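Local coordinates for methyltransferase 1 (Methanosarcina barkeri, PDB 2I2X), which transfers the methyl group of methanol to the cob(I)amide carried by its partner corrinoid protein MtaC, in the methanol pathway of methanogenesis, at residues T218-A221 / Q222-A226; G167-E170 / V171-A175. All coordinates share one frame; numbering follows the deposited sequence.

Interaction 1: T218-A221 / Q222-A226. With ZN (zinc ion), chain Q.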
loop_
_atom_site.group_PDB
_atom_site.type_symbol
_atom_site.label_atom_id
_atom_site.label_comp_id
_atom_site.label_asym_id
_atom_site.label_seq_id
_atom_site.Cartn_x
_atom_site.Cartn_y
_atom_site.Cartn_z
ATOM N N THR A 218 11.106 -1.683 -21.845
ATOM C CA THR A 218 11.747 -1.138 -20.631
ATOM C C THR A 218 13.016 -1.868 -20.477
ATOM O O THR A 218 13.030 -3.111 -20.558
ATOM C CB THR A 218 11.142 -1.711 -19.324
ATOM O OG1 THR A 218 9.747 -1.608 -19.329
ATOM C CG2 THR A 218 11.664 -1.036 -18.132
ATOM N N ASP A 219 14.045 -1.135 -20.092
ATOM C CA ASP A 219 15.265 -1.804 -19.735
ATOM C C ASP A 219 15.306 -2.463 -18.365
ATOM O O ASP A 219 16.391 -2.527 -17.754
ATOM C CB ASP A 219 16.456 -0.907 -19.874
ATOM C CG ASP A 219 17.695 -1.688 -20.180
ATOM O OD1 ASP A 219 17.601 -2.645 -20.999
ATOM O OD2 ASP A 219 18.750 -1.361 -19.594
ATOM N N CYS A 220 14.159 -2.957 -17.894
ATOM C CA CYS A 220 14.048 -3.564 -16.570
ATOM C C CYS A 220 15.113 -4.616 -16.285
ATOM O O CYS A 220 15.717 -4.635 -15.216
ATOM C CB CYS A 220 12.703 -4.234 -16.403
ATOM S SG CYS A 220 12.210 -4.304 -14.622
ATOM N N ALA A 221 15.344 -5.477 -17.275
ATOM C CA ALA A 221 16.237 -6.616 -17.136
ATOM C C ALA A 221 17.693 -6.199 -16.942
ATOM O O ALA A 221 18.509 -7.021 -16.535
ATOM C CB ALA A 221 16.077 -7.572 -18.318
ATOM N N GLN A 222 18.009 -4.933 -17.193
ATOM C CA GLN A 222 19.393 -4.443 -17.079
ATOM C C GLN A 222 19.443 -3.225 -16.174
ATOM O O GLN A 222 19.830 -3.359 -15.029
ATOM C CB GLN A 222 20.033 -4.141 -18.465
ATOM C CG GLN A 222 20.148 -5.368 -19.420
ATOM C CD GLN A 222 20.367 -4.965 -20.889
ATOM O OE1 GLN A 222 19.769 -4.010 -21.379
ATOM N NE2 GLN A 222 21.228 -5.695 -21.579
ATOM N N ALA A 223 19.050 -2.050 -16.661
ATOM C CA ALA A 223 19.001 -0.876 -15.792
ATOM C C ALA A 223 18.276 -1.054 -14.392
ATOM O O ALA A 223 18.860 -0.650 -13.366
ATOM C CB ALA A 223 18.493 0.353 -16.545
ATOM N N ASN A 224 17.084 -1.675 -14.322
ATOM C CA ASN A 224 16.472 -1.829 -12.991
ATOM C C ASN A 224 17.251 -2.794 -12.099
ATOM O O ASN A 224 17.368 -2.549 -10.890
ATOM C CB ASN A 224 14.932 -2.091 -12.974
ATOM C CG ASN A 224 14.098 -0.887 -13.531
ATOM O OD1 ASN A 224 14.545 0.301 -13.509
ATOM N ND2 ASN A 224 12.883 -1.200 -14.054
ATOM N N THR A 225 17.805 -3.863 -12.692
ATOM C CA THR A 225 18.666 -4.780 -11.950
ATOM C C THR A 225 19.840 -4.007 -11.334
ATOM O O THR A 225 20.157 -4.169 -10.144
ATOM C CB THR A 225 19.179 -6.000 -12.776
ATOM O OG1 THR A 225 18.080 -6.789 -13.274
ATOM C CG2 THR A 225 20.070 -6.916 -11.882
ATOM N N ALA A 226 20.449 -3.132 -12.117
ATOM C CA ALA A 226 21.531 -2.332 -11.566
ATOM C C ALA A 226 21.030 -1.479 -10.389
ATOM O O ALA A 226 21.705 -1.364 -9.368
ATOM C CB ALA A 226 22.166 -1.483 -12.641
HETATM ZN ZN ZN Q . 10.024 -4.298 -15.035
HETATM O O HOH W 1 15.322 -6.302 -12.767
HETATM O O HOH W 2 19.030 -9.042 -15.085
#
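Asn224 touches Cys220 one helical turn back. Asn224 ND2 donates to Cys220 SG at 3.2 Å, nearly straight, and the sulfur lies close to the amide plane. With chi1 at -154°, the Cys220 sulfur swings opposite its backbone N and out to Asn224 ND2 and the zinc ion. Cys220 SG binds the zinc ion at 2.2 Å, with Glu164 and Cys269 as further ligands. Asn224 is thus second-shell. Its ND2 also bonds to Cys269 O and its OD1 to Arg247, fixing the rotation of the amide. The segment lies in a TIM barrel, where the chain turns from parallel strand 213-216 into helix 220-230, and one zinc ligand, Cys220, sits at this turn. Asp219, next to Cys220, turns its carboxylate to the first turn. Asp219 OD2 accepts from Ala223 N at 3.0 Å, with the donor well above the carboxylate plane. Asp219 OD1 forms a salt bridge with Arg253 and lies 2.6 Å from Gln222 OE1, the carboxylate and amide planes 71° apart. Asp219 O takes Gln222 N at 3.0 Å. A wider pi-type turn follows, with a weak bond from Thr225 N to Cys220 O. Two waters bridge Thr225 OG1, one to Cys220 O and one to Ala221 O.

Interaction 2: G167-E170 / V171-A175; sequences GGKE and VFDYA
Glu170 folds its carboxylate back over the backbone of Val171. Glu170 OE1 accepts from Val171 N at 2.8 Å through the lone pair that faces away from OE2, and the same oxygen lies 3.6 Å from Val171 CG2. Two bends make this possible: CG sits between the backbone N and the carbonyl carbon (chi1 79°), and chi2 turns again by -63°. The other oxygen, OE2, is bonded to Tyr459 OH. With an alanine at Glu170, the amide of Val171 would probably lose its side-chain acceptor, and the Tyr459 hydroxyl would lose its carboxylate partner. Gly168 holds the N-cap position of helix 169-176. Its phi is positive (83°), and a side chain there would press on the carbonyl of Gly167. Gly168 O takes Phe172 N at 3.0 Å, and Asp173 N follows on Lys169 O at 2.9 Å. Lys169 and Asp173 meet one turn apart, with Lys169 CG 3.8 Å from Asp173 OD2. Their charges are opposite, but Lys169 NZ stays 4.9 Å from Asp173 OD2. Both residues line the corrinoid pocket, and Asp173 OD2 makes a weak hydrogen bond to the cofactor. The Phe172 ring extends off the first turn, with Lys169 O near its plane at the edge. Among the neighbours, Phe172 packs on Leu184 and Ser187 of helix 181-210 and on helix 220-230, while Val171 and Tyr174 rest on Tyr447 of helix 436-450.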
loop_
_atom_site.group_PDB
_atom_site.type_symbol
_atom_site.label_atom_id
_atom_site.label_comp_id
_atom_site.label_asym_id
_atom_site.label_seq_id
_atom_site.Cartn_x
_atom_site.Cartn_y
_atom_site.Cartn_z
ATOM N N GLY A 167 17.159 -8.877 -24.310
ATOM C CA GLY A 167 18.384 -8.661 -25.103
ATOM C C GLY A 167 19.550 -8.118 -24.280
ATOM O O GLY A 167 19.440 -7.069 -23.645
ATOM N N GLY A 168 20.664 -8.834 -24.281
ATOM C CA GLY A 168 21.864 -8.375 -23.581
ATOM C C GLY A 168 21.891 -8.692 -22.086
ATOM O O GLY A 168 22.850 -8.341 -21.381
ATOM N N LYS A 169 20.854 -9.360 -21.590
ATOM C CA LYS A 169 20.749 -9.689 -20.173
ATOM C C LYS A 169 21.948 -10.500 -19.641
ATOM O O LYS A 169 22.481 -10.206 -18.562
ATOM C CB LYS A 169 19.413 -10.414 -19.940
ATOM C CG LYS A 169 19.186 -11.009 -18.575
ATOM C CD LYS A 169 17.720 -11.418 -18.410
ATOM C CE LYS A 169 17.452 -12.866 -18.766
ATOM N NZ LYS A 169 17.481 -13.746 -17.577
ATOM N N GLU A 170 22.382 -11.504 -20.404
ATOM C CA GLU A 170 23.439 -12.423 -19.966
ATOM C C GLU A 170 24.794 -11.724 -19.788
ATOM O O GLU A 170 25.506 -11.980 -18.818
ATOM C CB GLU A 170 23.534 -13.652 -20.905
ATOM C CG GLU A 170 24.270 -13.473 -22.279
ATOM C CD GLU A 170 23.612 -12.460 -23.250
ATOM O OE1 GLU A 170 23.547 -11.249 -22.926
ATOM O OE2 GLU A 170 23.204 -12.869 -24.360
ATOM N N VAL A 171 25.144 -10.830 -20.706
ATOM C CA VAL A 171 26.397 -10.097 -20.570
ATOM C C VAL A 171 26.303 -8.995 -19.521
ATOM O O VAL A 171 27.286 -8.730 -18.814
ATOM C CB VAL A 171 26.926 -9.554 -21.926
ATOM C CG1 VAL A 171 28.242 -8.807 -21.722
ATOM C CG2 VAL A 171 27.120 -10.699 -22.896
ATOM N N PHE A 172 25.130 -8.364 -19.410
ATOM C CA PHE A 172 24.871 -7.394 -18.340
ATOM C C PHE A 172 25.064 -8.005 -16.945
ATOM O O PHE A 172 25.724 -7.404 -16.085
ATOM C CB PHE A 172 23.462 -6.763 -18.436
ATOM C CG PHE A 172 23.053 -6.047 -17.171
ATOM C CD1 PHE A 172 23.383 -4.708 -16.983
ATOM C CD2 PHE A 172 22.427 -6.742 -16.133
ATOM C CE1 PHE A 172 23.077 -4.056 -15.824
ATOM C CE2 PHE A 172 22.122 -6.098 -14.942
ATOM C CZ PHE A 172 22.445 -4.745 -14.794
ATOM N N ASP A 173 24.477 -9.179 -16.716
ATOM C CA ASP A 173 24.540 -9.825 -15.395
ATOM C C ASP A 173 25.962 -10.103 -14.950
ATOM O O ASP A 173 26.286 -9.951 -13.761
ATOM C CB ASP A 173 23.769 -11.128 -15.396
ATOM C CG ASP A 173 22.270 -10.927 -15.313
ATOM O OD1 ASP A 173 21.790 -9.855 -14.857
ATOM O OD2 ASP A 173 21.558 -11.876 -15.706
ATOM N N TYR A 174 26.789 -10.545 -15.909
ATOM C CA TYR A 174 28.220 -10.696 -15.726
ATOM C C TYR A 174 28.901 -9.345 -15.474
ATOM O O TYR A 174 29.579 -9.189 -14.465
ATOM C CB TYR A 174 28.846 -11.441 -16.929
ATOM C CG TYR A 174 30.361 -11.520 -16.905
ATOM C CD1 TYR A 174 31.125 -10.583 -17.606
ATOM C CD2 TYR A 174 31.029 -12.520 -16.167
ATOM C CE1 TYR A 174 32.518 -10.632 -17.588
ATOM C CE2 TYR A 174 32.439 -12.594 -16.146
ATOM C CZ TYR A 174 33.177 -11.638 -16.865
ATOM O OH TYR A 174 34.569 -11.653 -16.889
ATOM N N ALA A 175 28.714 -8.376 -16.375
ATOM C CA ALA A 175 29.333 -7.044 -16.252
ATOM C C ALA A 175 28.978 -6.269 -14.968
ATOM O O ALA A 175 29.860 -5.637 -14.366
ATOM C CB ALA A 175 29.006 -6.203 -17.466
#

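How the interactions relate
Interaction 2 comes first along the chain, and helix 181-210 and strand 213-216 separate it from interaction 1. Their centres are about 10 Å apart. Each covers the start of a helix that follows a strand of the same parallel sheet, and strands 160-163 and 213-216 are direct neighbours in it. The two helix starts touch. Gln222 NE2 probably donates to Gly168 O at 3.1 Å, and Thr225 CB packs on Phe172 CE2 at 3.7 Å. Together they probably form part of one wall of the active site: interaction 1 brings a zinc ligand, and both bring residues of the corrinoid pocket.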